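Local coordinates for CpuTA1 (Curtobacterium pusillum, PDB 5K3W), which is a pyridoxal-5'-phosphate-binding protein of the class IV aminotransferase family, found as an assembly of two chains, at residues 233-238 against 298-303; 241-246 against 294-299. All coordinates share one frame; numbering follows the deposited sequence.

Contacts 1 and 2 sample two neighbouring places where the same helices meet, 234-245 and 290-307, and their centres lie about 8 Å apart. In contact 1 the first turn of helix 234-245 holds the phosphate of pyridoxal-5'-phosphate and also packs on residues 298-303. Contact 2 continues along the pair toward residues 241-246, where the side chain of Leu296 is still about 12 Å from the cofactor. Tyr299 belongs to both, touching a backbone carbonyl in the first and an aromatic side chain in the second. The partly buried second contact thus extends the buried, cofactor-binding first one.

Contact 1: residues 233-238 against 298-303; sequences GTTQAA and AYLLAR. With PLP (pyridoxal-5'-phosphate), chain C.
Phosphate oxygen O1P of PLP takes two bonds from one residue: Thr235 OG1 at 2.7 Å, and the amide bond from Thr235 N at 3.0 Å (157°). Thr234 repeats the grip on O3P, again with OG1 at 2.7 Å and its own N. Its hydroxyl reaches the phosphate from the crowded position between backbone N and carbonyl carbon, whereas Thr235 OG1 lies anti to the carbonyl carbon. With Gly233 at the N-cap, this is a phosphate set on the first turn of a helix, where the helix dipole would favour its negative charge.

One turn further on, Ala238 meets residues 298-303, and Thr235 turns its methyl the same way. Ala238 CB sits over one face of the Arg303 guanidinium, offset toward its rim, with Arg303 NE at 3.3 Å. The bent arginine chain is steadied by NH1, which donates to Leu300 O at 3.3 Å from above the carbonyl plane, while a water joins NH2 to Thr234 O. Leu300 CD2 touches Ala238 CB at 3.9 Å and, more loosely, Thr235 CG2, whose side chain it crosses at about a right angle. Tyr299 CE2 rests 3.4 Å from Ala238 O.

Around this buried junction, Thr234 also touches helix 69-82 through Leu71, His72 and Arg75, and Leu300 leans on Gln274 and Ala275 of strand 274-278.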
# COMPACT_ATOMS: atom_id res chain seq x y z
N GLY A 233 2.20 15.09 -12.38
CA GLY A 233 0.98 14.65 -13.04
C GLY A 233 1.04 14.87 -14.54
O GLY A 233 1.46 15.93 -15.03
N THR A 234 0.62 13.86 -15.29
CA THR A 234 0.48 14.08 -16.72
C THR A 234 -0.61 15.11 -17.01
O THR A 234 -0.45 15.92 -17.92
CB THR A 234 0.22 12.75 -17.45
OG1 THR A 234 -1.05 12.21 -17.10
CG2 THR A 234 1.30 11.74 -17.12
N THR A 235 -1.68 15.14 -16.20
CA THR A 235 -2.74 16.12 -16.45
C THR A 235 -2.29 17.54 -16.11
O THR A 235 -2.56 18.48 -16.87
CB THR A 235 -3.99 15.75 -15.65
OG1 THR A 235 -4.29 14.37 -15.86
CG2 THR A 235 -5.19 16.59 -16.10
N GLN A 236 -1.59 17.70 -14.98
CA GLN A 236 -1.06 19.01 -14.60
C GLN A 236 -0.19 19.61 -15.70
O GLN A 236 -0.27 20.81 -15.99
CB GLN A 236 -0.29 18.89 -13.28
CG GLN A 236 0.45 20.14 -12.88
CD GLN A 236 1.84 20.23 -13.51
OE1 GLN A 236 2.65 19.30 -13.40
NE2 GLN A 236 2.12 21.34 -14.19
N ALA A 237 0.69 18.80 -16.30
CA ALA A 237 1.48 19.33 -17.41
C ALA A 237 0.58 19.80 -18.54
O ALA A 237 0.79 20.88 -19.10
CB ALA A 237 2.49 18.29 -17.90
N ALA A 238 -0.45 19.03 -18.89
CA ALA A 238 -1.34 19.50 -19.95
C ALA A 238 -2.12 20.73 -19.51
O ALA A 238 -2.50 21.55 -20.35
CB ALA A 238 -2.29 18.40 -20.39
N ALA A 298 -12.48 20.92 -21.97
CA ALA A 298 -12.55 20.70 -23.41
C ALA A 298 -11.16 20.62 -24.02
O ALA A 298 -10.89 19.75 -24.86
CB ALA A 298 -13.39 21.80 -24.06
N TYR A 299 -10.24 21.48 -23.58
CA TYR A 299 -8.86 21.34 -24.01
C TYR A 299 -8.29 20.00 -23.58
O TYR A 299 -7.68 19.28 -24.37
CB TYR A 299 -7.99 22.47 -23.46
CG TYR A 299 -6.51 22.28 -23.78
CD1 TYR A 299 -5.96 22.79 -24.95
CD2 TYR A 299 -5.67 21.60 -22.91
CE1 TYR A 299 -4.63 22.62 -25.24
CE2 TYR A 299 -4.33 21.43 -23.20
CZ TYR A 299 -3.81 21.94 -24.36
OH TYR A 299 -2.46 21.77 -24.66
N LEU A 300 -8.47 19.65 -22.30
CA LEU A 300 -7.90 18.41 -21.79
C LEU A 300 -8.46 17.20 -22.53
O LEU A 300 -7.73 16.23 -22.79
CB LEU A 300 -8.17 18.29 -20.29
CG LEU A 300 -7.45 19.28 -19.37
CD1 LEU A 300 -8.03 19.20 -17.96
CD2 LEU A 300 -5.96 19.00 -19.36
N LEU A 301 -9.75 17.23 -22.88
CA LEU A 301 -10.35 16.08 -23.56
C LEU A 301 -9.89 15.96 -25.01
O LEU A 301 -9.92 14.86 -25.58
CB LEU A 301 -11.87 16.17 -23.51
CG LEU A 301 -12.52 15.85 -22.16
CD1 LEU A 301 -14.01 16.12 -22.20
CD2 LEU A 301 -12.22 14.42 -21.73
N ALA A 302 -9.47 17.07 -25.63
CA ALA A 302 -9.18 17.11 -27.05
C ALA A 302 -7.70 17.13 -27.40
O ALA A 302 -7.36 17.10 -28.58
CB ALA A 302 -9.84 18.34 -27.68
N ARG A 303 -6.81 17.20 -26.40
CA ARG A 303 -5.39 17.45 -26.68
C ARG A 303 -4.75 16.33 -27.50
O ARG A 303 -3.89 16.60 -28.35
CB ARG A 303 -4.63 17.67 -25.38
CG ARG A 303 -4.51 16.45 -24.50
CD ARG A 303 -4.49 16.87 -23.05
NE ARG A 303 -3.60 16.05 -22.23
CZ ARG A 303 -4.00 15.36 -21.17
NH1 ARG A 303 -5.26 15.39 -20.79
NH2 ARG A 303 -3.12 14.65 -20.47
N1 PLP C . -1.26 12.22 -7.37
C2 PLP C . -1.45 10.88 -7.18
C2A PLP C . -1.14 10.24 -5.84
C3 PLP C . -1.92 10.11 -8.22
O3 PLP C . -2.10 8.73 -7.99
C4 PLP C . -2.19 10.68 -9.44
C4A PLP C . -2.73 9.91 -10.61
C5 PLP C . -2.00 12.02 -9.63
C6 PLP C . -1.53 12.78 -8.58
C5A PLP C . -2.33 12.65 -10.98
O4P PLP C . -1.60 12.07 -12.04
P PLP C . -2.21 12.02 -13.52
O1P PLP C . -2.68 13.39 -13.94
O2P PLP C . -3.35 11.04 -13.61
O3P PLP C . -1.13 11.60 -14.49
O HOH W 1 -0.01 15.30 -20.63

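Contact 2: residues 241-246 against 294-299; sequences DFFEER and ADLNAY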
# COMPACT_ATOMS: atom_id res chain seq x y z
N ASP A 241 -0.02 23.66 -20.15
CA ASP A 241 -0.03 23.99 -21.57
C ASP A 241 -1.25 24.84 -21.90
O ASP A 241 -1.13 25.84 -22.63
CB ASP A 241 -0.01 22.72 -22.41
CG ASP A 241 1.36 22.06 -22.41
OD1 ASP A 241 1.48 20.89 -22.87
OD2 ASP A 241 2.32 22.72 -21.95
N PHE A 242 -2.41 24.48 -21.37
CA PHE A 242 -3.62 25.25 -21.63
C PHE A 242 -3.44 26.70 -21.21
O PHE A 242 -3.68 27.63 -21.99
CB PHE A 242 -4.81 24.61 -20.93
CG PHE A 242 -6.04 25.47 -20.89
CD1 PHE A 242 -7.00 25.37 -21.88
CD2 PHE A 242 -6.24 26.37 -19.86
CE1 PHE A 242 -8.14 26.15 -21.84
CE2 PHE A 242 -7.38 27.16 -19.82
CZ PHE A 242 -8.32 27.05 -20.82
N PHE A 243 -2.98 26.92 -19.97
CA PHE A 243 -2.92 28.28 -19.43
C PHE A 243 -1.84 29.12 -20.11
O PHE A 243 -2.04 30.31 -20.35
CB PHE A 243 -2.71 28.23 -17.91
CG PHE A 243 -3.98 28.01 -17.13
CD1 PHE A 243 -4.97 28.98 -17.09
CD2 PHE A 243 -4.18 26.83 -16.43
CE1 PHE A 243 -6.14 28.78 -16.37
CE2 PHE A 243 -5.35 26.61 -15.71
CZ PHE A 243 -6.33 27.60 -15.68
N GLU A 244 -0.68 28.53 -20.41
CA GLU A 244 0.33 29.29 -21.15
C GLU A 244 -0.20 29.75 -22.50
O GLU A 244 0.00 30.90 -22.90
CB GLU A 244 1.59 28.45 -21.32
CG GLU A 244 2.43 28.35 -20.06
CD GLU A 244 3.32 27.12 -20.04
OE1 GLU A 244 3.53 26.56 -18.94
OE2 GLU A 244 3.80 26.71 -21.12
N GLU A 245 -0.93 28.86 -23.20
CA GLU A 245 -1.52 29.22 -24.49
C GLU A 245 -2.43 30.43 -24.38
O GLU A 245 -2.61 31.16 -25.36
CB GLU A 245 -2.31 28.04 -25.05
CG GLU A 245 -1.76 27.47 -26.33
CD GLU A 245 -2.69 26.43 -26.93
OE1 GLU A 245 -3.84 26.32 -26.44
OE2 GLU A 245 -2.28 25.74 -27.88
N ARG A 246 -3.03 30.66 -23.21
CA ARG A 246 -3.87 31.82 -22.99
C ARG A 246 -3.15 32.94 -22.25
O ARG A 246 -3.81 33.80 -21.66
CB ARG A 246 -5.14 31.42 -22.24
CG ARG A 246 -6.22 30.86 -23.12
CD ARG A 246 -7.16 30.05 -22.29
NE ARG A 246 -8.38 29.65 -22.99
CZ ARG A 246 -9.60 30.03 -22.62
NH1 ARG A 246 -9.77 30.83 -21.56
NH2 ARG A 246 -10.66 29.60 -23.29
N ALA A 294 -14.82 24.83 -18.05
CA ALA A 294 -15.35 24.08 -19.19
C ALA A 294 -14.38 24.12 -20.37
O ALA A 294 -14.21 23.13 -21.08
CB ALA A 294 -16.72 24.62 -19.59
N ASP A 295 -13.73 25.27 -20.59
CA ASP A 295 -12.73 25.34 -21.64
C ASP A 295 -11.52 24.48 -21.30
O ASP A 295 -10.93 23.84 -22.18
CB ASP A 295 -12.30 26.79 -21.87
CG ASP A 295 -13.40 27.65 -22.49
OD1 ASP A 295 -14.47 27.09 -22.82
OD2 ASP A 295 -13.17 28.87 -22.67
N LEU A 296 -11.11 24.48 -20.03
CA LEU A 296 -9.99 23.65 -19.62
C LEU A 296 -10.28 22.18 -19.90
O LEU A 296 -9.47 21.47 -20.52
CB LEU A 296 -9.72 23.87 -18.13
CG LEU A 296 -8.56 23.10 -17.54
CD1 LEU A 296 -7.25 23.48 -18.22
CD2 LEU A 296 -8.50 23.38 -16.05
N ASN A 297 -11.45 21.72 -19.48
CA ASN A 297 -11.80 20.32 -19.69
C ASN A 297 -11.93 19.99 -21.18
O ASN A 297 -11.51 18.91 -21.62
CB ASN A 297 -13.07 20.00 -18.92
CG ASN A 297 -12.78 19.73 -17.46
OD1 ASN A 297 -11.76 19.12 -17.15
ND2 ASN A 297 -13.65 20.18 -16.57
N ALA A 298 -12.48 20.92 -21.97
CA ALA A 298 -12.55 20.70 -23.41
C ALA A 298 -11.16 20.62 -24.02
O ALA A 298 -10.89 19.75 -24.86
CB ALA A 298 -13.39 21.80 -24.06
N TYR A 299 -10.24 21.48 -23.58
CA TYR A 299 -8.86 21.34 -24.01
C TYR A 299 -8.29 20.00 -23.58
O TYR A 299 -7.68 19.28 -24.37
CB TYR A 299 -7.99 22.47 -23.46
CG TYR A 299 -6.51 22.28 -23.78
CD1 TYR A 299 -5.96 22.79 -24.95
CD2 TYR A 299 -5.67 21.60 -22.91
CE1 TYR A 299 -4.63 22.62 -25.24
CE2 TYR A 299 -4.33 21.43 -23.20
CZ TYR A 299 -3.81 21.94 -24.36
OH TYR A 299 -2.46 21.77 -24.66
O HOH W 2 -0.98 19.53 -23.93
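The helical segments 241-245 and 294-299 approach to 10.7 Å between axes, their directions 119° apart, and come nearest between Phe242 and Leu296. This crossed helix pair, part of the PLP-binding class IV aminotransferase fold, is built around one phenylalanine.

Phe242 swings CG anti to its backbone N, which sends the ring across to the other helix. Leu296, whose CG is likewise anti to N, lays CD1 over one face of that ring, 3.5 Å from Phe242 CD2, in a CH-pi contact offset toward the rim. Leu296 also touches Ala275 of strand 274-278. The Phe242 edge is turned toward the face of Tyr299 in an offset edge-to-face pair, with planes at 63° and centroids 5.6 Å apart. The two side chains slide past each other in opposite directions, so that Phe242 CB comes over the Tyr299 face, while Phe242 CD1 presses on Tyr299 CB at 3.4 Å. Within its own helix, Phe242 CD2 lies over the centre of the Phe243 ring, whose partner farther on is Tyr248, edge-to-face.

The extended Arg246 chain brings a guanidinium face over Phe242 CZ and its NH2 to Asp295 OD2 at 2.7 Å. This salt bridge is bent, with an angle of 131° at the hydrogen, and meets the oxygen from above the carboxylate plane. At the other end of the contact, a water bridges Tyr299 OH, 2.8 Å away, to Asp241 OD1, which accepts from it at 3.0 Å.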